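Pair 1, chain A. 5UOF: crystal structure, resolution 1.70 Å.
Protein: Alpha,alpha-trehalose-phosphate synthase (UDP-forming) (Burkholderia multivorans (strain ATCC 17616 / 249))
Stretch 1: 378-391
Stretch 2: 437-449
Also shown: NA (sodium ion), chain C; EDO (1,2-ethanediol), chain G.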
# COMPACT_ATOMS: atom_id res chain seq x y z
N ALA A 378 22.93 1.83 -4.94
CA ALA A 378 23.19 3.08 -4.22
C ALA A 378 24.48 3.00 -3.42
O ALA A 378 25.28 3.94 -3.42
CB ALA A 378 22.01 3.42 -3.31
N LYS A 379 24.72 1.87 -2.75
CA LYS A 379 25.93 1.73 -1.94
C LYS A 379 27.16 1.59 -2.82
O LYS A 379 28.22 2.18 -2.53
CB LYS A 379 25.78 0.54 -0.99
CG LYS A 379 24.58 0.68 -0.03
CD LYS A 379 24.59 -0.35 1.08
CE LYS A 379 23.51 -0.03 2.15
NZ LYS A 379 23.52 -1.00 3.30
N GLU A 380 27.04 0.82 -3.90
CA GLU A 380 28.13 0.67 -4.87
C GLU A 380 28.48 2.00 -5.51
O GLU A 380 29.67 2.28 -5.76
CB GLU A 380 27.74 -0.32 -5.96
CG GLU A 380 27.61 -1.75 -5.45
CD GLU A 380 26.79 -2.64 -6.37
OE1 GLU A 380 26.37 -2.17 -7.45
OE2 GLU A 380 26.57 -3.81 -6.02
N TYR A 381 27.47 2.84 -5.78
CA TYR A 381 27.74 4.14 -6.36
C TYR A 381 28.64 4.97 -5.45
O TYR A 381 29.67 5.50 -5.88
CB TYR A 381 26.43 4.89 -6.65
CG TYR A 381 26.76 6.19 -7.32
CD1 TYR A 381 27.03 6.23 -8.68
CD2 TYR A 381 26.91 7.36 -6.57
CE1 TYR A 381 27.41 7.41 -9.30
CE2 TYR A 381 27.27 8.56 -7.18
CZ TYR A 381 27.53 8.57 -8.55
OH TYR A 381 27.92 9.74 -9.16
N VAL A 382 28.28 5.08 -4.17
CA VAL A 382 29.09 5.85 -3.23
C VAL A 382 30.49 5.25 -3.13
O VAL A 382 31.50 5.96 -3.20
CB VAL A 382 28.40 5.89 -1.85
CG1 VAL A 382 29.32 6.51 -0.79
CG2 VAL A 382 27.07 6.65 -1.94
N ALA A 383 30.56 3.93 -2.96
CA ALA A 383 31.86 3.29 -2.75
C ALA A 383 32.80 3.50 -3.93
O ALA A 383 34.03 3.47 -3.76
CB ALA A 383 31.66 1.79 -2.50
N SER A 384 32.26 3.72 -5.13
CA SER A 384 33.09 3.88 -6.32
C SER A 384 33.72 5.26 -6.43
O SER A 384 34.64 5.44 -7.23
CB SER A 384 32.25 3.60 -7.57
OG SER A 384 31.81 2.25 -7.62
N GLN A 385 33.27 6.24 -5.66
CA GLN A 385 33.66 7.62 -5.94
C GLN A 385 35.09 7.92 -5.52
O GLN A 385 35.62 7.37 -4.54
CB GLN A 385 32.73 8.60 -5.22
CG GLN A 385 31.28 8.43 -5.67
CD GLN A 385 31.15 8.54 -7.18
OE1 GLN A 385 31.57 9.54 -7.78
NE2 GLN A 385 30.61 7.50 -7.81
N ASP A 386 35.72 8.83 -6.27
CA ASP A 386 37.01 9.38 -5.87
C ASP A 386 36.73 10.42 -4.79
O ASP A 386 36.02 11.39 -5.06
CB ASP A 386 37.72 10.01 -7.08
CG ASP A 386 39.15 10.44 -6.77
OD1 ASP A 386 39.45 10.84 -5.62
OD2 ASP A 386 40.01 10.38 -7.69
N PRO A 387 37.24 10.25 -3.57
CA PRO A 387 36.94 11.24 -2.52
C PRO A 387 37.48 12.62 -2.82
O PRO A 387 37.02 13.58 -2.19
CB PRO A 387 37.59 10.65 -1.26
CG PRO A 387 38.65 9.73 -1.78
CD PRO A 387 38.13 9.18 -3.08
N ALA A 388 38.43 12.76 -3.75
CA ALA A 388 38.93 14.08 -4.11
C ALA A 388 37.94 14.87 -4.97
O ALA A 388 38.05 16.10 -5.05
CB ALA A 388 40.26 13.97 -4.85
N ASP A 389 36.99 14.19 -5.60
CA ASP A 389 35.99 14.81 -6.46
C ASP A 389 34.79 13.87 -6.56
O ASP A 389 34.56 13.26 -7.61
CB ASP A 389 36.59 15.09 -7.85
CG ASP A 389 35.63 15.85 -8.77
OD1 ASP A 389 34.63 16.42 -8.28
OD2 ASP A 389 35.86 15.86 -10.01
N PRO A 390 34.03 13.70 -5.48
CA PRO A 390 33.05 12.61 -5.46
C PRO A 390 31.69 13.01 -6.00
O PRO A 390 31.23 14.14 -5.86
CB PRO A 390 32.97 12.28 -3.96
CG PRO A 390 33.20 13.59 -3.28
CD PRO A 390 34.16 14.37 -4.18
N GLY A 391 31.03 12.04 -6.64
CA GLY A 391 29.69 12.25 -7.15
C GLY A 391 28.65 12.35 -6.05
O GLY A 391 28.91 12.06 -4.88
N ARG A 437 29.02 15.18 2.17
CA ARG A 437 28.01 14.14 1.99
C ARG A 437 28.64 12.79 1.68
O ARG A 437 28.20 11.75 2.19
CB ARG A 437 27.04 14.54 0.89
CG ARG A 437 26.19 15.76 1.23
CD ARG A 437 25.36 16.19 0.05
NE ARG A 437 24.40 17.20 0.48
CZ ARG A 437 23.22 16.92 1.03
NH1 ARG A 437 22.84 15.65 1.20
NH2 ARG A 437 22.43 17.90 1.42
N HIS A 438 29.65 12.78 0.81
CA HIS A 438 30.30 11.53 0.46
C HIS A 438 30.93 10.88 1.68
O HIS A 438 30.77 9.67 1.90
CB HIS A 438 31.36 11.77 -0.61
CG HIS A 438 32.15 10.54 -0.93
ND1 HIS A 438 31.60 9.47 -1.61
CD2 HIS A 438 33.41 10.17 -0.60
CE1 HIS A 438 32.51 8.52 -1.72
NE2 HIS A 438 33.61 8.91 -1.10
N GLU A 439 31.66 11.66 2.49
CA GLU A 439 32.33 11.06 3.64
C GLU A 439 31.33 10.61 4.68
O GLU A 439 31.56 9.62 5.38
CB GLU A 439 33.35 12.02 4.24
CG GLU A 439 34.50 12.37 3.29
CD GLU A 439 35.41 11.18 3.00
OE1 GLU A 439 35.52 10.30 3.87
OE2 GLU A 439 36.01 11.14 1.90
N GLU A 440 30.22 11.34 4.81
CA GLU A 440 29.13 10.90 5.68
C GLU A 440 28.62 9.53 5.26
O GLU A 440 28.49 8.61 6.09
CB GLU A 440 28.03 11.95 5.66
CG GLU A 440 26.78 11.61 6.45
CD GLU A 440 25.78 12.75 6.41
OE1 GLU A 440 26.15 13.87 6.00
OE2 GLU A 440 24.61 12.54 6.77
N ASN A 441 28.34 9.35 3.96
CA ASN A 441 27.85 8.07 3.46
C ASN A 441 28.92 6.99 3.55
O ASN A 441 28.64 5.85 3.94
CB ASN A 441 27.38 8.22 2.02
CG ASN A 441 26.02 8.89 1.92
OD1 ASN A 441 25.29 8.95 2.90
ND2 ASN A 441 25.67 9.39 0.74
N LEU A 442 30.16 7.32 3.19
CA LEU A 442 31.22 6.32 3.18
C LEU A 442 31.50 5.80 4.59
O LEU A 442 31.79 4.60 4.77
CB LEU A 442 32.48 6.93 2.57
CG LEU A 442 33.73 6.06 2.52
CD1 LEU A 442 33.44 4.75 1.79
CD2 LEU A 442 34.85 6.82 1.84
N ALA A 443 31.42 6.67 5.60
CA ALA A 443 31.61 6.21 6.97
C ALA A 443 30.54 5.21 7.36
O ALA A 443 30.83 4.21 8.03
CB ALA A 443 31.62 7.41 7.92
N ARG A 444 29.29 5.45 6.94
CA ARG A 444 28.23 4.48 7.21
C ARG A 444 28.48 3.16 6.48
O ARG A 444 28.26 2.08 7.05
CB ARG A 444 26.87 5.07 6.81
CG ARG A 444 26.43 6.30 7.62
CD ARG A 444 26.26 5.99 9.11
NE ARG A 444 25.27 4.95 9.38
CZ ARG A 444 23.98 5.16 9.62
NH1 ARG A 444 23.49 6.39 9.62
NH2 ARG A 444 23.17 4.13 9.86
N LEU A 445 28.93 3.22 5.23
CA LEU A 445 29.21 1.98 4.50
C LEU A 445 30.31 1.19 5.19
O LEU A 445 30.26 -0.04 5.24
CB LEU A 445 29.62 2.27 3.06
CG LEU A 445 28.56 2.92 2.17
CD1 LEU A 445 29.14 3.21 0.79
CD2 LEU A 445 27.34 2.01 2.06
N ARG A 446 31.33 1.89 5.71
CA ARG A 446 32.44 1.19 6.34
C ARG A 446 32.06 0.59 7.69
O ARG A 446 32.67 -0.39 8.11
CB ARG A 446 33.63 2.13 6.49
CG ARG A 446 34.34 2.42 5.18
CD ARG A 446 35.48 3.41 5.41
NE ARG A 446 36.34 3.51 4.24
CZ ARG A 446 37.03 4.61 3.91
NH1 ARG A 446 36.95 5.70 4.66
NH2 ARG A 446 37.79 4.61 2.82
N ALA A 447 31.09 1.18 8.37
CA ALA A 447 30.66 0.70 9.68
C ALA A 447 29.63 -0.41 9.58
O ALA A 447 29.34 -1.06 10.59
CB ALA A 447 30.11 1.84 10.53
N ASN A 448 29.05 -0.62 8.40
CA ASN A 448 28.12 -1.72 8.16
C ASN A 448 28.49 -2.37 6.84
O ASN A 448 27.70 -2.43 5.89
CB ASN A 448 26.67 -1.23 8.15
CG ASN A 448 25.70 -2.35 7.89
OD1 ASN A 448 25.94 -3.48 8.32
ND2 ASN A 448 24.63 -2.07 7.15
N ASP A 449 29.72 -2.87 6.74
CA ASP A 449 30.10 -3.55 5.52
C ASP A 449 29.49 -4.95 5.50
O ASP A 449 28.86 -5.40 6.45
CB ASP A 449 31.63 -3.53 5.32
CG ASP A 449 32.40 -4.50 6.22
OD1 ASP A 449 31.84 -5.44 6.80
OD2 ASP A 449 33.63 -4.33 6.34
NA NA C . 32.47 10.52 -9.69
C1 EDO G . 33.06 -4.34 10.18
O1 EDO G . 33.96 -4.48 9.07
C2 EDO G . 32.37 -2.98 10.13
O2 EDO G . 31.71 -2.79 8.87
O HOH W 1 26.08 -0.77 4.41
O HOH W 2 35.35 6.69 -1.85
O HOH W 3 34.60 10.59 -8.50
O HOH W 4 35.87 13.40 0.37
O HOH W 5 32.57 13.05 -9.49
O HOH W 6 29.22 9.76 -3.09

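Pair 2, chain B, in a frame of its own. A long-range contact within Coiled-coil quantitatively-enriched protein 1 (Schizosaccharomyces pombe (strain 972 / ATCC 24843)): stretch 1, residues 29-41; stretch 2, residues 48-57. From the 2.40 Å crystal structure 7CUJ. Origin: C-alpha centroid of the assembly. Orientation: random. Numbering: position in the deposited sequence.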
# COMPACT_ATOMS: atom_id res chain seq x y z
N LEU B 29 1.47 11.81 2.70
CA LEU B 29 1.38 10.88 3.82
C LEU B 29 0.19 9.94 3.65
O LEU B 29 0.34 8.73 3.79
CB LEU B 29 1.27 11.69 5.12
CG LEU B 29 1.10 10.86 6.40
CD1 LEU B 29 2.33 10.00 6.65
CD2 LEU B 29 0.81 11.76 7.59
N VAL B 30 -0.98 10.51 3.33
CA VAL B 30 -2.21 9.75 3.17
C VAL B 30 -2.06 8.81 1.98
O VAL B 30 -2.53 7.67 2.03
CB VAL B 30 -3.43 10.68 3.04
CG1 VAL B 30 -4.66 9.94 2.53
CG2 VAL B 30 -3.74 11.38 4.35
N GLN B 31 -1.42 9.30 0.91
CA GLN B 31 -1.18 8.56 -0.32
C GLN B 31 -0.30 7.34 -0.03
O GLN B 31 -0.61 6.24 -0.48
CB GLN B 31 -0.56 9.51 -1.34
CG GLN B 31 -0.25 8.88 -2.69
CD GLN B 31 0.66 9.77 -3.51
OE1 GLN B 31 1.81 10.03 -3.14
NE2 GLN B 31 0.17 10.23 -4.64
N TYR B 32 0.77 7.55 0.75
CA TYR B 32 1.72 6.51 1.11
C TYR B 32 1.05 5.46 1.99
O TYR B 32 1.44 4.29 1.97
CB TYR B 32 2.93 7.13 1.82
CG TYR B 32 4.07 6.17 2.08
CD1 TYR B 32 5.05 5.95 1.12
CD2 TYR B 32 4.17 5.48 3.28
CE1 TYR B 32 6.09 5.06 1.34
CE2 TYR B 32 5.20 4.59 3.51
CZ TYR B 32 6.16 4.38 2.54
OH TYR B 32 7.19 3.51 2.75
N PHE B 33 0.04 5.88 2.76
CA PHE B 33 -0.69 5.03 3.69
C PHE B 33 -2.05 4.64 3.11
O PHE B 33 -2.92 4.17 3.85
CB PHE B 33 -0.89 5.75 5.02
CG PHE B 33 0.24 5.60 6.01
CD1 PHE B 33 1.34 6.45 5.97
CD2 PHE B 33 0.21 4.60 6.97
CE1 PHE B 33 2.39 6.30 6.87
CE2 PHE B 33 1.25 4.46 7.88
CZ PHE B 33 2.34 5.30 7.82
N ALA B 34 -2.25 4.83 1.80
CA ALA B 34 -3.59 4.73 1.22
C ALA B 34 -4.22 3.37 1.52
O ALA B 34 -5.33 3.31 2.03
CB ALA B 34 -3.57 5.04 -0.26
N PHE B 35 -3.49 2.28 1.21
CA PHE B 35 -3.95 0.92 1.42
C PHE B 35 -4.30 0.70 2.89
O PHE B 35 -5.38 0.23 3.22
CB PHE B 35 -2.90 -0.10 0.98
CG PHE B 35 -3.35 -1.54 1.13
CD1 PHE B 35 -3.27 -2.19 2.36
CD2 PHE B 35 -3.87 -2.23 0.05
CE1 PHE B 35 -3.70 -3.50 2.50
CE2 PHE B 35 -4.29 -3.55 0.19
CZ PHE B 35 -4.20 -4.18 1.41
N CYS B 36 -3.34 1.05 3.76
CA CYS B 36 -3.41 0.86 5.20
C CYS B 36 -4.61 1.60 5.80
O CYS B 36 -5.29 1.06 6.68
CB CYS B 36 -2.12 1.35 5.85
SG CYS B 36 -1.95 0.84 7.58
N ILE B 37 -4.85 2.83 5.35
CA ILE B 37 -5.94 3.65 5.85
C ILE B 37 -7.26 3.03 5.43
O ILE B 37 -8.17 2.87 6.25
CB ILE B 37 -5.80 5.12 5.39
CG1 ILE B 37 -4.71 5.86 6.18
CG2 ILE B 37 -7.13 5.85 5.47
CD1 ILE B 37 -4.27 7.17 5.56
N ASP B 38 -7.35 2.65 4.14
CA ASP B 38 -8.56 2.06 3.58
C ASP B 38 -8.91 0.78 4.34
O ASP B 38 -10.07 0.55 4.67
CB ASP B 38 -8.42 1.82 2.08
CG ASP B 38 -9.63 1.14 1.46
OD1 ASP B 38 -10.72 1.75 1.45
OD2 ASP B 38 -9.48 -0.01 1.01
N HIS B 39 -7.88 -0.03 4.63
CA HIS B 39 -8.05 -1.29 5.34
C HIS B 39 -8.58 -1.03 6.75
O HIS B 39 -9.59 -1.60 7.15
CB HIS B 39 -6.73 -2.08 5.35
CG HIS B 39 -6.85 -3.43 5.97
ND1 HIS B 39 -7.22 -4.55 5.24
CD2 HIS B 39 -6.65 -3.85 7.24
CE1 HIS B 39 -7.24 -5.60 6.04
NE2 HIS B 39 -6.90 -5.20 7.27
N PHE B 40 -7.88 -0.15 7.48
CA PHE B 40 -8.14 0.12 8.89
C PHE B 40 -9.50 0.77 9.09
O PHE B 40 -10.16 0.53 10.10
CB PHE B 40 -7.01 0.99 9.45
CG PHE B 40 -7.24 1.50 10.85
CD1 PHE B 40 -7.12 0.65 11.94
CD2 PHE B 40 -7.57 2.83 11.08
CE1 PHE B 40 -7.32 1.11 13.23
CE2 PHE B 40 -7.77 3.29 12.37
CZ PHE B 40 -7.65 2.43 13.44
N CYS B 41 -9.92 1.60 8.12
CA CYS B 41 -11.10 2.43 8.29
C CYS B 41 -12.37 1.76 7.76
O CYS B 41 -13.45 2.33 7.89
CB CYS B 41 -10.91 3.79 7.62
SG CYS B 41 -9.82 4.91 8.54
N ARG B 48 -0.78 -5.43 13.76
CA ARG B 48 0.33 -4.83 13.04
C ARG B 48 -0.16 -3.69 12.14
O ARG B 48 0.58 -2.74 11.90
CB ARG B 48 1.11 -5.91 12.27
CG ARG B 48 1.99 -6.77 13.16
CD ARG B 48 2.47 -8.05 12.50
NE ARG B 48 3.31 -7.81 11.34
CZ ARG B 48 3.01 -8.14 10.09
NH1 ARG B 48 1.86 -8.74 9.81
NH2 ARG B 48 3.86 -7.87 9.11
N ILE B 49 -1.41 -3.79 11.67
CA ILE B 49 -2.04 -2.71 10.92
C ILE B 49 -2.19 -1.50 11.84
O ILE B 49 -1.89 -0.38 11.45
CB ILE B 49 -3.41 -3.15 10.33
CG1 ILE B 49 -3.27 -4.22 9.25
CG2 ILE B 49 -4.20 -1.94 9.84
CD1 ILE B 49 -2.69 -3.74 7.93
N GLN B 50 -2.66 -1.77 13.06
CA GLN B 50 -2.90 -0.75 14.07
C GLN B 50 -1.60 -0.07 14.47
O GLN B 50 -1.58 1.13 14.73
CB GLN B 50 -3.61 -1.36 15.27
CG GLN B 50 -5.06 -1.72 15.00
CD GLN B 50 -5.65 -2.66 16.02
OE1 GLN B 50 -5.12 -2.84 17.11
NE2 GLN B 50 -6.77 -3.28 15.67
N GLU B 51 -0.51 -0.85 14.49
CA GLU B 51 0.83 -0.37 14.78
C GLU B 51 1.25 0.65 13.72
O GLU B 51 1.86 1.67 14.04
CB GLU B 51 1.80 -1.55 14.83
CG GLU B 51 3.25 -1.17 15.11
CD GLU B 51 4.13 -2.31 15.58
OE1 GLU B 51 5.05 -2.04 16.38
OE2 GLU B 51 3.91 -3.47 15.15
N LYS B 52 0.92 0.35 12.45
CA LYS B 52 1.28 1.19 11.32
C LYS B 52 0.44 2.46 11.30
O LYS B 52 0.91 3.50 10.85
CB LYS B 52 1.17 0.40 10.02
CG LYS B 52 2.42 -0.38 9.65
CD LYS B 52 2.16 -1.63 8.85
CE LYS B 52 3.43 -2.39 8.54
NZ LYS B 52 3.16 -3.62 7.76
N ILE B 53 -0.80 2.37 11.79
CA ILE B 53 -1.68 3.53 11.85
C ILE B 53 -1.16 4.50 12.91
O ILE B 53 -1.31 5.71 12.75
CB ILE B 53 -3.15 3.12 12.07
CG1 ILE B 53 -3.76 2.46 10.83
CG2 ILE B 53 -3.99 4.31 12.54
CD1 ILE B 53 -3.85 3.36 9.62
N ARG B 54 -0.53 3.98 13.96
CA ARG B 54 0.05 4.83 14.99
C ARG B 54 1.20 5.65 14.40
O ARG B 54 1.39 6.79 14.80
CB ARG B 54 0.46 4.03 16.23
CG ARG B 54 -0.71 3.66 17.13
CD ARG B 54 -0.33 3.19 18.52
NE ARG B 54 0.62 2.09 18.51
CZ ARG B 54 0.31 0.81 18.35
NH1 ARG B 54 -0.96 0.44 18.18
NH2 ARG B 54 1.25 -0.11 18.35
N LEU B 55 1.93 5.07 13.45
CA LEU B 55 3.00 5.78 12.77
C LEU B 55 2.43 6.86 11.86
O LEU B 55 3.01 7.94 11.75
CB LEU B 55 3.87 4.78 11.99
CG LEU B 55 5.02 5.39 11.19
CD1 LEU B 55 6.06 6.03 12.10
CD2 LEU B 55 5.66 4.35 10.28
N PHE B 56 1.28 6.57 11.23
CA PHE B 56 0.57 7.54 10.42
C PHE B 56 0.18 8.74 11.29
O PHE B 56 0.40 9.89 10.90
CB PHE B 56 -0.69 6.94 9.78
CG PHE B 56 -1.58 7.98 9.15
CD1 PHE B 56 -1.26 8.53 7.91
CD2 PHE B 56 -2.71 8.45 9.80
CE1 PHE B 56 -2.07 9.50 7.34
CE2 PHE B 56 -3.51 9.42 9.23
CZ PHE B 56 -3.19 9.95 8.00
N ILE B 57 -0.40 8.45 12.46
CA ILE B 57 -0.86 9.48 13.37
C ILE B 57 0.32 10.32 13.84
O ILE B 57 0.22 11.55 13.89
CB ILE B 57 -1.68 8.86 14.53
CG1 ILE B 57 -3.04 8.38 14.02
CG2 ILE B 57 -1.81 9.84 15.69
CD1 ILE B 57 -3.73 7.39 14.94

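What geometry do the two contacts share? In each, two helices cross steeply, their N-to-C directions 116° apart in pair 1 and 119° apart in pair 2, with axes approaching to 9.7 Å and 10.1 Å. Fourteen central residues superpose with an RMSD of 0.6 Å. Neither contact has a direct hydrogen bond between its stretches, so in both the fit of side chains carries much of the direct contact.

Which position sits at the heart of the crossing? Val A382 matches Cys B36, with CA atoms 0.2 Å apart and side-chain centres 0.4 Å apart; both point toward the partner helix. Val A382 is a knob in a hole formed by His A438, Asn A441, Leu A442 and Leu A445, its CG1 lying 3.8 Å from Asn A441 CB and 3.7 Å from Leu A445 CD1. Cys B36 meets the matching surface with its sulfur: SG lies 4.0 Å from Lys B52 CB and 3.8 Å from Ile B53 CD1. A branched chain and a single sulfur thus occupy nearly the same space.

How is the position of Leu A445 and Phe B56 filled? In pair 1, Leu A445 reaches under the backbone of the first helix, with CD1 3.6 Å from Lys A379 O, while its CD2 lies 3.7 Å from Lys A379 CG. Pair 2 puts aromatic rings at both matching positions. Phe B56 turns its edge toward the face of Phe B33, the counterpart of Lys A379, and its CB also lies over that face, 3.8 Å from the ring centroid. Ile B37, matching Ala A383, places CD1 over the face of the Phe B56 ring, 4.0 Å from its centroid. The small Ala A383 makes a looser contact, CB to Leu A445 CD1 at 4.4 Å.

What happens at the end where His A438 matches Ile B49? Here a polar, hydrated solution faces an apolar one. His A438 brings CE1 to 3.1 Å from Val A382 O, and Pro A390 covers one face of its ring, CB 3.9 Å from the centroid. Water 2 joins His A438 NE2 to Gln A385 O, and water 6 joins His A438 ND1 to Gly A391 O, so the polar ring links back to the first stretch through solvent. Ile B49 instead packs its CG2 4.2 Å from Cys B36 SG and 4.1 Å from Phe B40 CB. The Phe B40 ring, in turn, receives Ile B53 CG1 over one face, 4.0 Å from its centroid.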